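Local coordinates for protein UDP-L-Rhamnose Synthase (Acanthamoeba polyphaga mimivirus, PDB 7JID) that probably carries out the final epimerase and reductase steps of UDP-L-rhamnose synthesis, binding NADP and UDP-rhamnose in a Rossmann-type fold, at residues A[196-201]-A[265-270]. Sequence-based numbering, arbitrary orientation.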
loop_
_atom_site.group_PDB
_atom_site.type_symbol
_atom_site.label_atom_id
_atom_site.label_comp_id
_atom_site.label_asym_id
_atom_site.label_seq_id
_atom_site.Cartn_x
_atom_site.Cartn_y
_atom_site.Cartn_z
ATOM N N ASP A 196 -20.703 13.714 16.668
ATOM C CA ASP A 196 -22.061 13.677 17.264
ATOM C C ASP A 196 -23.113 13.981 16.189
ATOM O O ASP A 196 -24.160 13.366 16.183
ATOM C CB ASP A 196 -22.172 14.607 18.461
ATOM C CG ASP A 196 -21.120 14.332 19.496
ATOM O OD1 ASP A 196 -21.429 13.603 20.468
ATOM O OD2 ASP A 196 -19.993 14.848 19.358
ATOM N N GLN A 197 -22.807 14.889 15.271
ATOM C CA GLN A 197 -23.715 15.321 14.199
ATOM C C GLN A 197 -23.675 14.365 13.012
ATOM O O GLN A 197 -24.735 14.176 12.350
ATOM C CB GLN A 197 -23.363 16.762 13.811
ATOM C CG GLN A 197 -23.731 17.723 14.919
ATOM C CD GLN A 197 -23.124 19.091 14.746
ATOM O OE1 GLN A 197 -22.681 19.431 13.651
ATOM N NE2 GLN A 197 -23.111 19.858 15.834
ATOM N N MET A 198 -22.525 13.783 12.699
ATOM C CA MET A 198 -22.379 13.139 11.379
ATOM C C MET A 198 -22.416 11.605 11.510
ATOM O O MET A 198 -22.620 10.970 10.495
ATOM C CB MET A 198 -21.143 13.684 10.664
ATOM C CG MET A 198 -21.241 15.183 10.490
ATOM S SD MET A 198 -20.049 15.877 9.304
ATOM C CE MET A 198 -20.742 15.228 7.782
ATOM N N ILE A 199 -22.291 11.045 12.721
ATOM C CA ILE A 199 -22.404 9.563 12.860
ATOM C C ILE A 199 -23.811 9.150 12.413
ATOM O O ILE A 199 -23.926 8.230 11.607
ATOM C CB ILE A 199 -21.992 9.069 14.254
ATOM C CG1 ILE A 199 -20.473 8.975 14.344
ATOM C CG2 ILE A 199 -22.633 7.706 14.539
ATOM C CD1 ILE A 199 -19.952 8.664 15.710
ATOM N N PRO A 200 -24.890 9.836 12.852
ATOM C CA PRO A 200 -26.220 9.461 12.374
ATOM C C PRO A 200 -26.368 9.479 10.858
ATOM O O PRO A 200 -27.078 8.660 10.315
ATOM C CB PRO A 200 -27.110 10.532 13.014
ATOM C CG PRO A 200 -26.382 10.872 14.297
ATOM C CD PRO A 200 -24.926 10.881 13.872
ATOM N N VAL A 201 -25.732 10.444 10.193
ATOM C CA VAL A 201 -25.753 10.538 8.724
ATOM C C VAL A 201 -25.039 9.301 8.162
ATOM O O VAL A 201 -25.551 8.714 7.192
ATOM C CB VAL A 201 -25.103 11.856 8.302
ATOM C CG1 VAL A 201 -24.853 11.917 6.836
ATOM C CG2 VAL A 201 -25.913 13.074 8.747
ATOM N N ASP A 265 -20.308 19.481 -1.468
ATOM C CA ASP A 265 -21.562 19.584 -2.252
ATOM C C ASP A 265 -22.207 18.212 -2.402
ATOM O O ASP A 265 -23.455 18.110 -2.366
ATOM C CB ASP A 265 -21.297 20.278 -3.580
ATOM C CG ASP A 265 -20.897 21.744 -3.462
ATOM O OD1 ASP A 265 -20.986 22.312 -2.343
ATOM O OD2 ASP A 265 -20.532 22.304 -4.494
ATOM N N LYS A 266 -21.406 17.178 -2.595
ATOM C CA LYS A 266 -21.986 15.843 -2.831
ATOM C C LYS A 266 -22.791 15.416 -1.601
ATOM O O LYS A 266 -23.924 14.972 -1.768
ATOM C CB LYS A 266 -20.915 14.817 -3.189
ATOM C CG LYS A 266 -21.493 13.467 -3.599
ATOM C CD LYS A 266 -20.413 12.474 -3.876
ATOM C CE LYS A 266 -20.949 11.143 -4.356
ATOM N NZ LYS A 266 -19.884 10.168 -4.661
ATOM N N LEU A 267 -22.218 15.495 -0.394
ATOM C CA LEU A 267 -22.922 15.112 0.844
ATOM C C LEU A 267 -24.122 16.054 1.009
ATOM O O LEU A 267 -25.171 15.579 1.460
ATOM C CB LEU A 267 -21.991 15.225 2.048
ATOM C CG LEU A 267 -22.602 14.732 3.360
ATOM C CD1 LEU A 267 -22.939 13.249 3.297
ATOM C CD2 LEU A 267 -21.680 15.059 4.502
ATOM N N GLN A 268 -23.935 17.361 0.777
ATOM C CA GLN A 268 -25.023 18.359 1.011
ATOM C C GLN A 268 -26.230 18.070 0.111
ATOM O O GLN A 268 -27.341 18.446 0.536
ATOM C CB GLN A 268 -24.482 19.773 0.846
ATOM C CG GLN A 268 -23.567 20.179 1.997
ATOM C CD GLN A 268 -23.063 21.594 1.817
ATOM O OE1 GLN A 268 -21.872 21.865 1.573
ATOM N NE2 GLN A 268 -23.998 22.522 1.935
ATOM N N SER A 269 -26.018 17.460 -1.062
ATOM C CA SER A 269 -27.098 17.094 -2.021
ATOM C C SER A 269 -28.015 16.066 -1.371
ATOM O O SER A 269 -29.204 16.036 -1.736
ATOM C CB SER A 269 -26.577 16.600 -3.326
ATOM O OG SER A 269 -25.947 15.311 -3.200
ATOM N N LEU A 270 -27.501 15.276 -0.430
ATOM C CA LEU A 270 -28.280 14.190 0.223
ATOM C C LEU A 270 -28.700 14.600 1.626
ATOM O O LEU A 270 -29.742 14.107 2.107
ATOM C CB LEU A 270 -27.433 12.909 0.236
ATOM C CG LEU A 270 -27.037 12.341 -1.115
ATOM C CD1 LEU A 270 -26.302 10.998 -0.921
ATOM C CD2 LEU A 270 -28.241 12.177 -2.048
#
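Val-201 and Leu-267 mark the closest backbone approach of the two helical segments, with 9.5 Å between Val-201 CA and Leu-267 CA, a separation bridged by apolar side chains alone. The pair illustrates how one leucine can join two helices: Leu-267 points at the opposing segment and divides its two methyls between two partners. Its CG lies anti to the backbone N (chi1 -175°), which carries the branch out across the gap. CD1 meets Val-201 CG1 at 4.2 Å, while CD2 faces Met-198 CE. The methionine starts off along the flank of its helix and bends at chi3 (70°), bringing CE over to the leucine obliquely. The modelled 3.4 Å between Met-198 CE and Leu-267 CD2 is tighter than normal van der Waals contact and doubtful, because Met-198 has a second conformer. In the Rossmann-type fold, helix 195-207 is sandwiched here: Ile-199 packs on helix 14-25, and Met-198 and Val-201 receive helix 265-270. Helix 195-207 is kinked at Pro-200, which lacks an amide hydrogen, and Val-201; neither backbone N bonds to the preceding turn. Beside Leu-267, Lys-266 ties its helix to strand 212-215, through a hydrogen bond to Thr-213 O and a cation-pi contact with Phe-214.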